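Beta-galactosidase (Bacillus circulans, PDB 4MAD) probably hydrolyses terminal non-reducing beta-D-galactose residues in beta-D-galactosides, as a glycoside hydrolase of family 35. Local coordinates at residues Met38-Thr43 with Ala85-Phe90; Leu155-Gly160 with Gly194-Phe199; Arg354-Val359 with Gly518-Asp523; Ala525-Ile530 with Thr558-Ala563. One frame throughout, in Å; residues are numbered along the deposited sequence.

The four contacts fall into two pairs. Interactions 1 and 2 lie in the (β/α)8 barrel of the family 35 domain, with centres 19 Å apart, and meet where Val88 CG1 packs on Leu155 CD1 at 4.1 Å. Interactions 3 and 4 belong to one antiparallel sheet of the galactose-binding domain region, their centres 10 Å apart; Arg354 joins them, its O probably accepting a hydrogen bond from Thr528 OG1 at 3.0 Å. Interaction 1 comes within about 6 Å of interaction 4, nearest atoms, whereas the centres of interactions 2 and 3 are 48 Å apart. All four lie away from the predicted catalytic residues Glu171 and Glu247 and from the two sites occupied by 2-(2-methoxyethoxy)ethanol.

Interaction 1: residues Met38-Thr43 with Ala85-Phe90; sequences MHYFRT and ADIVRF
The loop that leaves the first strand of the (β/α)8 barrel, 34-38, packs against the start of helix 87-97. Tyr40 carries the contact. Its CG sits between the backbone N and the carbonyl carbon (chi1 53°), so the ring stands between two neighbours: Phe41 CD2 lies over one face, and Ile87 CG1 lies over the opposite one, 4.0 Å from the centroid of the Tyr40 ring. Ile87 CD1 continues along the rim and reaches Tyr40 CE2 at 3.6 Å. Further along the helix, Phe90 turns a ring face to the root of the same tyrosine, with Tyr40 CB 3.5 Å from Phe90 CG in a CH-pi contact. Met38 SD lies at the edge of the Phe90 ring, 5.3 Å from its centroid, a Met-aromatic contact, and the extended chain lays Met38 CE 3.9 Å from Phe90 CE1. At the helix start Asp86 is the N-cap, its OD1 accepting from Arg89 N at 3.1 Å from above the carboxylate plane. The Tyr40 hydroxyl is held outside these segments by His72 and the backbone N of Ala68. Between the two segments the adhesion rests on apolar, CH-pi and sulfur-aromatic contacts, while hydrogen bonds from outside fix the tyrosine tip.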
loop_
_atom_site.group_PDB
_atom_site.type_symbol
_atom_site.label_atom_id
_atom_site.label_comp_id
_atom_site.label_asym_id
_atom_site.label_seq_id
_atom_site.Cartn_x
_atom_site.Cartn_y
_atom_site.Cartn_z
ATOM N N MET A 38 12.656 0.181 4.078
ATOM C CA MET A 38 12.043 -1.081 3.826
ATOM C C MET A 38 10.827 -1.245 4.739
ATOM O O MET A 38 10.920 -1.051 5.890
ATOM C CB MET A 38 13.010 -2.223 4.069
ATOM C CG MET A 38 12.401 -3.546 3.933
ATOM S SD MET A 38 13.513 -4.935 4.312
ATOM C CE MET A 38 12.344 -6.262 4.223
ATOM N N HIS A 39 9.712 -1.615 4.172
ATOM C CA HIS A 39 8.489 -1.743 4.947
ATOM C C HIS A 39 8.182 -3.191 5.289
ATOM O O HIS A 39 8.055 -3.997 4.425
ATOM C CB HIS A 39 7.345 -1.225 4.119
ATOM C CG HIS A 39 7.466 0.203 3.738
ATOM N ND1 HIS A 39 8.335 1.067 4.350
ATOM C CD2 HIS A 39 6.853 0.914 2.766
ATOM C CE1 HIS A 39 8.233 2.252 3.790
ATOM N NE2 HIS A 39 7.362 2.173 2.811
ATOM N N TYR A 40 8.038 -3.503 6.553
ATOM C CA TYR A 40 7.860 -4.889 6.916
ATOM C C TYR A 40 6.642 -5.461 6.187
ATOM O O TYR A 40 6.597 -6.600 5.889
ATOM C CB TYR A 40 7.744 -5.094 8.433
ATOM C CG TYR A 40 6.707 -4.253 9.066
ATOM C CD1 TYR A 40 5.492 -4.762 9.382
ATOM C CD2 TYR A 40 6.950 -2.972 9.347
ATOM C CE1 TYR A 40 4.508 -3.970 9.918
ATOM C CE2 TYR A 40 5.982 -2.167 9.912
ATOM C CZ TYR A 40 4.737 -2.667 10.179
ATOM O OH TYR A 40 3.777 -1.896 10.718
ATOM N N PHE A 41 5.671 -4.605 5.936
ATOM C CA PHE A 41 4.349 -5.036 5.486
ATOM C C PHE A 41 4.318 -5.303 4.018
ATOM O O PHE A 41 3.321 -5.684 3.494
ATOM C CB PHE A 41 3.264 -4.085 5.904
ATOM C CG PHE A 41 3.570 -2.623 5.693
ATOM C CD1 PHE A 41 3.223 -2.008 4.525
ATOM C CD2 PHE A 41 4.187 -1.868 6.660
ATOM C CE1 PHE A 41 3.423 -0.706 4.376
ATOM C CE2 PHE A 41 4.407 -0.575 6.470
ATOM C CZ PHE A 41 4.032 -0.001 5.327
ATOM N N ARG A 42 5.455 -5.105 3.395
ATOM C CA ARG A 42 5.578 -5.275 1.967
ATOM C C ARG A 42 6.450 -6.465 1.494
ATOM O O ARG A 42 6.614 -6.642 0.353
ATOM C CB ARG A 42 6.006 -3.977 1.334
ATOM C CG ARG A 42 4.869 -3.010 1.199
ATOM C CD ARG A 42 5.271 -1.643 0.713
ATOM N NE ARG A 42 4.213 -0.945 0.027
ATOM C CZ ARG A 42 3.896 0.333 0.179
ATOM N NH1 ARG A 42 4.588 1.089 0.985
ATOM N NH2 ARG A 42 2.916 0.849 -0.536
ATOM N N THR A 43 6.984 -7.251 2.426
ATOM C CA THR A 43 7.733 -8.448 2.100
ATOM C C THR A 43 7.314 -9.575 3.049
ATOM O O THR A 43 7.102 -9.332 4.154
ATOM C CB THR A 43 9.230 -8.163 2.169
ATOM O OG1 THR A 43 9.567 -7.251 1.137
ATOM C CG2 THR A 43 10.019 -9.432 2.062
ATOM N N ALA A 85 2.605 -8.848 9.836
ATOM C CA ALA A 85 2.412 -7.714 10.706
ATOM C C ALA A 85 3.276 -7.720 11.992
ATOM O O ALA A 85 3.075 -6.901 12.816
ATOM C CB ALA A 85 1.001 -7.585 11.072
ATOM N N ASP A 86 4.200 -8.662 12.138
ATOM C CA ASP A 86 4.950 -8.761 13.355
ATOM C C ASP A 86 6.087 -7.770 13.262
ATOM O O ASP A 86 7.165 -8.114 12.912
ATOM C CB ASP A 86 5.509 -10.155 13.515
ATOM C CG ASP A 86 5.954 -10.460 14.942
ATOM O OD1 ASP A 86 6.297 -9.580 15.678
ATOM O OD2 ASP A 86 5.971 -11.593 15.294
ATOM N N ILE A 87 5.814 -6.526 13.567
ATOM C CA ILE A 87 6.804 -5.492 13.522
ATOM C C ILE A 87 7.901 -5.736 14.527
ATOM O O ILE A 87 9.040 -5.498 14.261
ATOM C CB ILE A 87 6.163 -4.127 13.639
ATOM C CG1 ILE A 87 7.151 -3.048 13.323
ATOM C CG2 ILE A 87 5.551 -3.930 14.956
ATOM C CD1 ILE A 87 6.564 -1.739 13.439
ATOM N N VAL A 88 7.557 -6.322 15.646
ATOM C CA VAL A 88 8.602 -6.635 16.574
ATOM C C VAL A 88 9.676 -7.594 15.979
ATOM O O VAL A 88 10.840 -7.359 16.091
ATOM C CB VAL A 88 8.011 -7.142 17.858
ATOM C CG1 VAL A 88 9.049 -7.633 18.788
ATOM C CG2 VAL A 88 7.243 -6.058 18.513
ATOM N N ARG A 89 9.259 -8.631 15.301
ATOM C CA ARG A 89 10.166 -9.555 14.686
ATOM C C ARG A 89 11.001 -8.843 13.639
ATOM O O ARG A 89 12.157 -9.061 13.549
ATOM C CB ARG A 89 9.378 -10.674 14.065
ATOM C CG ARG A 89 10.225 -11.714 13.343
ATOM C CD ARG A 89 9.383 -12.719 12.591
ATOM N NE ARG A 89 10.189 -13.511 11.682
ATOM C CZ ARG A 89 9.741 -14.501 10.954
ATOM N NH1 ARG A 89 8.478 -14.838 10.999
ATOM N NH2 ARG A 89 10.587 -15.162 10.184
ATOM N N PHE A 90 10.373 -7.970 12.875
ATOM C CA PHE A 90 11.091 -7.319 11.817
ATOM C C PHE A 90 12.207 -6.487 12.400
ATOM O O PHE A 90 13.323 -6.581 11.989
ATOM C CB PHE A 90 10.139 -6.445 11.010
ATOM C CG PHE A 90 10.834 -5.535 10.035
ATOM C CD1 PHE A 90 11.286 -5.994 8.857
ATOM C CD2 PHE A 90 11.006 -4.219 10.301
ATOM C CE1 PHE A 90 11.908 -5.188 7.993
ATOM C CE2 PHE A 90 11.636 -3.418 9.427
ATOM C CZ PHE A 90 12.070 -3.893 8.295
#

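Interaction 2: residues Leu155-Gly160 with Gly194-Phe199; sequences LLSSNG and GNELLF
The backbones of 155-160 and 194-199 approach most closely at Ser158 and Gly194, whose CA atoms are 5.8 Å apart, where a short 3-10 segment at 157-158 faces the loop leading into strand 197-202. Glu196 bridges the gap. Its chain bends at chi2 (73°), which turns the carboxylate back so that its two oxygens serve different segments. OE2 is gripped by Ser158 twice: the backbone N of Ser158 donates to Glu196 OE2 at 2.9 Å, nearly along the C-O axis, and Ser158 OG donates to the syn lone pair of Glu196 OE2 at 2.7 Å. The other oxygen, Glu196 OE1, accepts from Gly194 N at 2.9 Å and so ties the carboxylate to its own loop. Both segments lie in the (β/α)8 barrel, the first just before strand 163-167 and the second entering the next strand, 197-202, so the carboxylate clasps the loops that feed two adjacent barrel strands. An alanine at Glu196 would remove the acceptors of Ser158 N, Ser158 OG and Gly194 N, and the two loops would probably be held together less firmly. Leu156 crosses the glutamate at about a right angle and lays its CB 3.4 Å from Glu196 OE2, giving the charged group an apolar flank. A side chain at Gly194 would meet the hydroxyl of Ser158, whose OG already lies 3.6 Å from Gly194 CA.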
loop_
_atom_site.group_PDB
_atom_site.type_symbol
_atom_site.label_atom_id
_atom_site.label_comp_id
_atom_site.label_asym_id
_atom_site.label_seq_id
_atom_site.Cartn_x
_atom_site.Cartn_y
_atom_site.Cartn_z
ATOM N N LEU A 155 12.076 -2.103 22.381
ATOM C CA LEU A 155 12.972 -1.953 21.237
ATOM C C LEU A 155 13.645 -0.600 21.078
ATOM O O LEU A 155 14.499 -0.423 20.248
ATOM C CB LEU A 155 12.281 -2.387 19.956
ATOM C CG LEU A 155 11.813 -3.822 19.852
ATOM C CD1 LEU A 155 10.908 -3.941 18.703
ATOM C CD2 LEU A 155 12.983 -4.788 19.785
ATOM N N LEU A 156 13.267 0.317 21.935
ATOM C CA LEU A 156 13.858 1.617 21.992
ATOM C C LEU A 156 15.322 1.582 22.422
ATOM O O LEU A 156 15.713 0.818 23.238
ATOM C CB LEU A 156 13.041 2.540 22.878
ATOM C CG LEU A 156 11.584 2.727 22.523
ATOM C CD1 LEU A 156 10.870 3.365 23.656
ATOM C CD2 LEU A 156 11.399 3.540 21.261
ATOM N N SER A 157 16.116 2.454 21.857
ATOM C CA SER A 157 17.498 2.493 22.199
ATOM C C SER A 157 17.673 2.766 23.688
ATOM O O SER A 157 18.555 2.253 24.303
ATOM C CB SER A 157 18.253 3.496 21.384
ATOM O OG SER A 157 17.827 4.785 21.629
ATOM N N SER A 158 16.759 3.532 24.252
ATOM C CA SER A 158 16.769 3.871 25.665
ATOM C C SER A 158 16.534 2.656 26.549
ATOM O O SER A 158 16.674 2.713 27.731
ATOM C CB SER A 158 15.846 5.027 26.006
ATOM O OG SER A 158 14.539 4.746 25.726
ATOM N N ASN A 159 16.123 1.578 25.931
ATOM C CA ASN A 159 15.939 0.324 26.566
ATOM C C ASN A 159 16.870 -0.751 26.023
ATOM O O ASN A 159 16.686 -1.886 26.275
ATOM C CB ASN A 159 14.489 -0.108 26.461
ATOM C CG ASN A 159 13.600 0.757 27.249
ATOM O OD1 ASN A 159 14.012 1.335 28.213
ATOM N ND2 ASN A 159 12.409 0.897 26.821
ATOM N N GLY A 160 17.872 -0.343 25.280
ATOM C CA GLY A 160 18.832 -1.246 24.708
ATOM C C GLY A 160 18.555 -1.807 23.333
ATOM O O GLY A 160 19.303 -2.602 22.861
ATOM N N GLY A 194 11.231 7.084 25.100
ATOM C CA GLY A 194 12.291 7.520 25.981
ATOM C C GLY A 194 12.885 8.804 25.452
ATOM O O GLY A 194 12.198 9.676 25.039
ATOM N N ASN A 195 14.191 8.860 25.418
ATOM C CA ASN A 195 14.897 10.014 24.920
ATOM C C ASN A 195 15.308 9.913 23.463
ATOM O O ASN A 195 16.182 10.562 23.066
ATOM C CB ASN A 195 16.111 10.349 25.770
ATOM C CG ASN A 195 17.077 9.246 25.830
ATOM O OD1 ASN A 195 17.027 8.335 25.074
ATOM N ND2 ASN A 195 17.992 9.339 26.741
ATOM N N GLU A 196 14.641 9.100 22.692
ATOM C CA GLU A 196 14.961 8.935 21.300
ATOM C C GLU A 196 14.714 10.229 20.549
ATOM O O GLU A 196 13.945 11.012 20.965
ATOM C CB GLU A 196 14.133 7.811 20.693
ATOM C CG GLU A 196 14.507 6.433 21.123
ATOM C CD GLU A 196 14.113 6.086 22.529
ATOM O OE1 GLU A 196 13.103 6.526 23.009
ATOM O OE2 GLU A 196 14.859 5.382 23.154
ATOM N N LEU A 197 15.443 10.443 19.476
ATOM C CA LEU A 197 15.282 11.643 18.706
ATOM C C LEU A 197 13.942 11.623 17.945
ATOM O O LEU A 197 13.653 10.699 17.276
ATOM C CB LEU A 197 16.444 11.821 17.734
ATOM C CG LEU A 197 16.304 13.011 16.821
ATOM C CD1 LEU A 197 16.181 14.291 17.503
ATOM C CD2 LEU A 197 17.346 13.078 15.851
ATOM N N LEU A 198 13.162 12.679 18.086
ATOM C CA LEU A 198 11.908 12.854 17.379
ATOM C C LEU A 198 12.068 13.849 16.258
ATOM O O LEU A 198 12.740 14.789 16.407
ATOM C CB LEU A 198 10.832 13.388 18.321
ATOM C CG LEU A 198 10.408 12.523 19.488
ATOM C CD1 LEU A 198 9.145 13.024 20.155
ATOM C CD2 LEU A 198 10.275 11.135 19.115
ATOM N N PHE A 199 11.464 13.621 15.129
ATOM C CA PHE A 199 11.709 14.509 14.029
ATOM C C PHE A 199 10.511 14.509 13.118
ATOM O O PHE A 199 9.754 13.652 13.206
ATOM C CB PHE A 199 12.962 14.078 13.272
ATOM C CG PHE A 199 12.824 12.774 12.599
ATOM C CD1 PHE A 199 12.309 12.682 11.357
ATOM C CD2 PHE A 199 13.191 11.607 13.225
ATOM C CE1 PHE A 199 12.168 11.467 10.760
ATOM C CE2 PHE A 199 13.065 10.398 12.598
ATOM C CZ PHE A 199 12.551 10.329 11.404
#

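Interaction 3: residues Arg354-Val359 with Gly518-Asp523; sequences RLFGKV and GILTVD
Strands 357-359 and 518-522 run roughly antiparallel, at 147° between their directions, but their axes stay 7.4 Å apart, and the contact is made by side chains. Its tight part centres on Leu520. With CG anti to the backbone N (chi1 174°), the leucine swings CD1 between two residues of 354-359: Leu520 CD1 lies 3.7 Å from Phe356 CB and 3.8 Å from Val359 CG2. Val359 and Leu520 cross at about a right angle, and the other branch of the valine, CG1, rests 3.6 Å from Ile519 O and also touches Gly518 CA. A CB on Gly518 would run into this methyl. Phe587 of strand 584-588 packs on Phe356, Val359 and Leu520 alike. Toward the other end the Phe356 ring reaches across obliquely, its CE1 3.7 Å from Val522 CG2. Beyond this the contact loosens: Asp523 OD1 approaches Phe356 CE1 no nearer than 4.0 Å, and exposed Ile519 and Thr521 point away from the facing strand and contribute little. On the facing segment, exposed Lys358 likewise turns away. Phe356 and Gly357 both face Phe587, forming a classic beta bulge at the start of strand 357-366, which lies between 514-522 and 584-588 in the eight-stranded antiparallel sheet.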
loop_
_atom_site.group_PDB
_atom_site.type_symbol
_atom_site.label_atom_id
_atom_site.label_comp_id
_atom_site.label_asym_id
_atom_site.label_seq_id
_atom_site.Cartn_x
_atom_site.Cartn_y
_atom_site.Cartn_z
ATOM N N ARG A 354 12.000 -19.922 -10.452
ATOM C CA ARG A 354 11.674 -21.024 -11.351
ATOM C C ARG A 354 10.470 -20.717 -12.199
ATOM O O ARG A 354 9.639 -19.948 -11.794
ATOM C CB ARG A 354 11.418 -22.285 -10.566
ATOM C CG ARG A 354 12.620 -22.757 -9.809
ATOM C CD ARG A 354 13.691 -23.180 -10.754
ATOM N NE ARG A 354 14.841 -23.756 -10.085
ATOM C CZ ARG A 354 15.962 -23.110 -9.885
ATOM N NH1 ARG A 354 16.076 -21.900 -10.306
ATOM N NH2 ARG A 354 16.950 -23.685 -9.250
ATOM N N LEU A 355 10.406 -21.275 -13.385
ATOM C CA LEU A 355 9.174 -21.317 -14.137
ATOM C C LEU A 355 8.453 -22.572 -13.707
ATOM O O LEU A 355 9.077 -23.535 -13.445
ATOM C CB LEU A 355 9.370 -21.490 -15.620
ATOM C CG LEU A 355 10.173 -20.650 -16.535
ATOM C CD1 LEU A 355 11.529 -21.119 -16.516
ATOM C CD2 LEU A 355 9.640 -20.755 -17.865
ATOM N N PHE A 356 7.146 -22.540 -13.663
ATOM C CA PHE A 356 6.385 -23.721 -13.389
ATOM C C PHE A 356 5.426 -24.101 -14.502
ATOM O O PHE A 356 4.759 -25.064 -14.399
ATOM C CB PHE A 356 5.664 -23.621 -12.064
ATOM C CG PHE A 356 6.559 -23.715 -10.863
ATOM C CD1 PHE A 356 6.909 -24.933 -10.335
ATOM C CD2 PHE A 356 6.962 -22.611 -10.207
ATOM C CE1 PHE A 356 7.662 -25.001 -9.249
ATOM C CE2 PHE A 356 7.726 -22.689 -9.109
ATOM C CZ PHE A 356 8.074 -23.873 -8.623
ATOM N N GLY A 357 5.368 -23.303 -15.547
ATOM C CA GLY A 357 4.662 -23.645 -16.729
ATOM C C GLY A 357 3.177 -23.398 -16.657
ATOM O O GLY A 357 2.721 -22.753 -15.770
ATOM N N LYS A 358 2.443 -23.938 -17.604
ATOM C CA LYS A 358 1.032 -23.698 -17.651
ATOM C C LYS A 358 0.190 -24.444 -16.635
ATOM O O LYS A 358 0.340 -25.592 -16.454
ATOM C CB LYS A 358 0.495 -23.960 -19.031
ATOM C CG LYS A 358 -0.907 -24.332 -19.008
ATOM C CD LYS A 358 -1.595 -24.099 -20.303
ATOM C CE LYS A 358 -0.685 -23.711 -21.439
ATOM N NZ LYS A 358 -1.315 -24.087 -22.717
ATOM N N VAL A 359 -0.741 -23.735 -16.017
ATOM C CA VAL A 359 -1.812 -24.309 -15.193
ATOM C C VAL A 359 -3.187 -24.109 -15.826
ATOM O O VAL A 359 -3.612 -23.002 -16.049
ATOM C CB VAL A 359 -1.877 -23.679 -13.811
ATOM C CG1 VAL A 359 -3.043 -24.148 -13.047
ATOM C CG2 VAL A 359 -0.655 -23.873 -13.079
ATOM N N GLY A 518 -7.500 -23.937 -10.506
ATOM C CA GLY A 518 -6.510 -24.798 -11.083
ATOM C C GLY A 518 -5.520 -25.329 -10.058
ATOM O O GLY A 518 -5.435 -24.827 -9.001
ATOM N N ILE A 519 -4.771 -26.344 -10.432
ATOM C CA ILE A 519 -3.783 -26.937 -9.563
ATOM C C ILE A 519 -2.369 -26.822 -10.150
ATOM O O ILE A 519 -2.167 -27.159 -11.260
ATOM C CB ILE A 519 -4.100 -28.412 -9.337
ATOM C CG1 ILE A 519 -5.505 -28.567 -8.791
ATOM C CG2 ILE A 519 -3.194 -29.006 -8.375
ATOM C CD1 ILE A 519 -5.565 -28.296 -7.402
ATOM N N LEU A 520 -1.420 -26.348 -9.362
ATOM C CA LEU A 520 -0.040 -26.272 -9.746
ATOM C C LEU A 520 0.677 -27.327 -8.952
ATOM O O LEU A 520 0.574 -27.361 -7.789
ATOM C CB LEU A 520 0.533 -24.947 -9.379
ATOM C CG LEU A 520 2.025 -24.736 -9.597
ATOM C CD1 LEU A 520 2.347 -24.950 -10.959
ATOM C CD2 LEU A 520 2.503 -23.426 -9.152
ATOM N N THR A 521 1.408 -28.172 -9.660
ATOM C CA THR A 521 2.202 -29.185 -9.024
ATOM C C THR A 521 3.645 -28.748 -9.006
ATOM O O THR A 521 4.181 -28.409 -10.002
ATOM C CB THR A 521 2.094 -30.521 -9.748
ATOM O OG1 THR A 521 0.749 -30.950 -9.760
ATOM C CG2 THR A 521 2.848 -31.517 -8.995
ATOM N N VAL A 522 4.220 -28.774 -7.822
ATOM C CA VAL A 522 5.489 -28.196 -7.531
ATOM C C VAL A 522 6.390 -29.264 -6.920
ATOM O O VAL A 522 6.020 -29.859 -5.952
ATOM C CB VAL A 522 5.275 -27.074 -6.535
ATOM C CG1 VAL A 522 6.477 -26.755 -5.770
ATOM C CG2 VAL A 522 4.659 -25.877 -7.223
ATOM N N ASP A 523 7.528 -29.488 -7.559
ATOM C CA ASP A 523 8.541 -30.339 -7.031
ATOM C C ASP A 523 9.234 -29.789 -5.798
ATOM O O ASP A 523 9.374 -30.446 -4.818
ATOM C CB ASP A 523 9.565 -30.713 -8.129
ATOM C CG ASP A 523 9.832 -29.571 -9.175
ATOM O OD1 ASP A 523 9.714 -28.391 -8.857
ATOM O OD2 ASP A 523 10.194 -29.894 -10.319
#

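Interaction 4: residues Ala525-Ile530 with Thr558-Ala563; sequences AADTFI and TLYVPA
The carboxylate of Asp527 anchors the end of an antiparallel strand pair. CB carries CG anti to the carbonyl carbon (chi1 -73°), and Asp527 CG approaches the Tyr560 ring at its edge, 4.0 Å from Tyr560 CE1, with carboxylate and ring planes perpendicular. At the tip, Asp527 OD1 accepts from Ala563 N at 2.9 Å through its anti lone pair and also bonds Tyr47 OH, while OD2 lies near Tyr560 OH and forms a salt bridge with Lys353. An alanine at Asp527 would remove the bonds to Ala563 N and Tyr47 and the salt bridge to Lys353, and would probably leave the chain after strand 558-561 less firmly held. Thr528 and Val561 exchange two backbone bonds, the shorter from Val561 N to Thr528 O at 2.8 Å, and Ile530 and Leu559 do likewise, with Ile530 N donating to Leu559 O at 2.9 Å. Phe529 and Tyr560 form the non-hydrogen-bonded pair between them, their rings meeting obliquely with Phe529 CE1 3.8 Å from Tyr560 CD1. On the other face, Thr528 and Val561 run alongside each other, Thr528 CG2 against Val561 CB, and Ile530 CG1 touches Val561 CG2 at 3.7 Å. Leu547 of strand 545-551 packs on Ile530, Leu559 and Val561, Val540 on Ile530 and Leu559, and strand 584-588 flanks 528-531 on the side away from 558-561, an outermost strand.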
loop_
_atom_site.group_PDB
_atom_site.type_symbol
_atom_site.label_atom_id
_atom_site.label_comp_id
_atom_site.label_asym_id
_atom_site.label_seq_id
_atom_site.Cartn_x
_atom_site.Cartn_y
_atom_site.Cartn_z
ATOM N N ALA A 525 9.337 -25.771 -3.808
ATOM C CA ALA A 525 8.895 -24.394 -3.859
ATOM C C ALA A 525 10.030 -23.427 -4.229
ATOM O O ALA A 525 11.104 -23.572 -3.754
ATOM C CB ALA A 525 8.345 -24.032 -2.599
ATOM N N ALA A 526 9.766 -22.476 -5.100
ATOM C CA ALA A 526 10.754 -21.481 -5.448
ATOM C C ALA A 526 9.999 -20.207 -5.845
ATOM O O ALA A 526 8.864 -20.290 -6.145
ATOM C CB ALA A 526 11.548 -21.925 -6.561
ATOM N N ASP A 527 10.641 -19.058 -5.848
ATOM C CA ASP A 527 9.960 -17.842 -6.234
ATOM C C ASP A 527 9.559 -17.957 -7.675
ATOM O O ASP A 527 10.182 -18.581 -8.416
ATOM C CB ASP A 527 10.836 -16.611 -6.079
ATOM C CG ASP A 527 11.052 -16.187 -4.658
ATOM O OD1 ASP A 527 10.439 -16.703 -3.750
ATOM O OD2 ASP A 527 11.881 -15.327 -4.488
ATOM N N THR A 528 8.451 -17.353 -8.019
ATOM C CA THR A 528 7.934 -17.434 -9.354
ATOM C C THR A 528 6.986 -16.283 -9.657
ATOM O O THR A 528 6.668 -15.547 -8.785
ATOM C CB THR A 528 7.253 -18.791 -9.656
ATOM O OG1 THR A 528 6.965 -18.911 -11.025
ATOM C CG2 THR A 528 6.001 -18.923 -8.889
ATOM N N PHE A 529 6.579 -16.177 -10.906
ATOM C CA PHE A 529 5.715 -15.104 -11.333
ATOM C C PHE A 529 4.612 -15.612 -12.233
ATOM O O PHE A 529 4.857 -16.391 -13.082
ATOM C CB PHE A 529 6.504 -14.034 -12.041
ATOM C CG PHE A 529 7.733 -13.583 -11.294
ATOM C CD1 PHE A 529 7.729 -12.437 -10.533
ATOM C CD2 PHE A 529 8.919 -14.289 -11.359
ATOM C CE1 PHE A 529 8.812 -12.035 -9.877
ATOM C CE2 PHE A 529 10.006 -13.848 -10.689
ATOM C CZ PHE A 529 9.929 -12.735 -9.934
ATOM N N ILE A 530 3.403 -15.134 -12.013
ATOM C CA ILE A 530 2.286 -15.492 -12.836
ATOM C C ILE A 530 2.042 -14.475 -13.959
ATOM O O ILE A 530 1.807 -13.356 -13.701
ATOM C CB ILE A 530 0.977 -15.601 -12.011
ATOM C CG1 ILE A 530 1.129 -16.563 -10.862
ATOM C CG2 ILE A 530 -0.110 -16.071 -12.862
ATOM C CD1 ILE A 530 -0.116 -16.752 -10.045
ATOM N N THR A 558 2.720 -9.256 -14.603
ATOM C CA THR A 558 2.959 -10.469 -13.826
ATOM C C THR A 558 2.734 -10.185 -12.372
ATOM O O THR A 558 2.879 -9.077 -11.976
ATOM C CB THR A 558 4.381 -10.971 -13.924
ATOM O OG1 THR A 558 5.289 -9.912 -13.673
ATOM C CG2 THR A 558 4.667 -11.545 -15.246
ATOM N N LEU A 559 2.374 -11.205 -11.622
ATOM C CA LEU A 559 2.262 -11.132 -10.197
ATOM C C LEU A 559 3.330 -12.020 -9.563
ATOM O O LEU A 559 3.383 -13.124 -9.865
ATOM C CB LEU A 559 0.882 -11.579 -9.679
ATOM C CG LEU A 559 -0.309 -10.645 -9.803
ATOM C CD1 LEU A 559 -1.657 -11.248 -9.422
ATOM C CD2 LEU A 559 -0.076 -9.364 -9.144
ATOM N N TYR A 560 4.084 -11.466 -8.644
ATOM C CA TYR A 560 5.094 -12.179 -7.901
ATOM C C TYR A 560 4.463 -13.110 -6.917
ATOM O O TYR A 560 3.626 -12.746 -6.187
ATOM C CB TYR A 560 6.038 -11.192 -7.235
ATOM C CG TYR A 560 6.956 -11.636 -6.126
ATOM C CD1 TYR A 560 7.854 -12.638 -6.289
ATOM C CD2 TYR A 560 6.943 -10.991 -4.944
ATOM C CE1 TYR A 560 8.665 -12.988 -5.307
ATOM C CE2 TYR A 560 7.735 -11.340 -3.945
ATOM C CZ TYR A 560 8.617 -12.346 -4.134
ATOM O OH TYR A 560 9.409 -12.682 -3.120
ATOM N N VAL A 561 4.954 -14.328 -6.946
ATOM C CA VAL A 561 4.622 -15.342 -6.009
ATOM C C VAL A 561 5.829 -15.723 -5.147
ATOM O O VAL A 561 6.662 -16.424 -5.577
ATOM C CB VAL A 561 4.180 -16.595 -6.745
ATOM C CG1 VAL A 561 3.712 -17.624 -5.793
ATOM C CG2 VAL A 561 3.181 -16.304 -7.778
ATOM N N PRO A 562 5.875 -15.281 -3.923
ATOM C CA PRO A 562 6.930 -15.688 -3.026
ATOM C C PRO A 562 6.892 -17.190 -2.748
ATOM O O PRO A 562 5.859 -17.730 -2.567
ATOM C CB PRO A 562 6.603 -14.927 -1.742
ATOM C CG PRO A 562 5.773 -13.864 -2.141
ATOM C CD PRO A 562 4.996 -14.317 -3.283
ATOM N N ALA A 563 8.045 -17.806 -2.604
ATOM C CA ALA A 563 8.057 -19.233 -2.415
ATOM C C ALA A 563 7.229 -19.699 -1.214
ATOM O O ALA A 563 6.642 -20.743 -1.271
ATOM C CB ALA A 563 9.428 -19.706 -2.288
#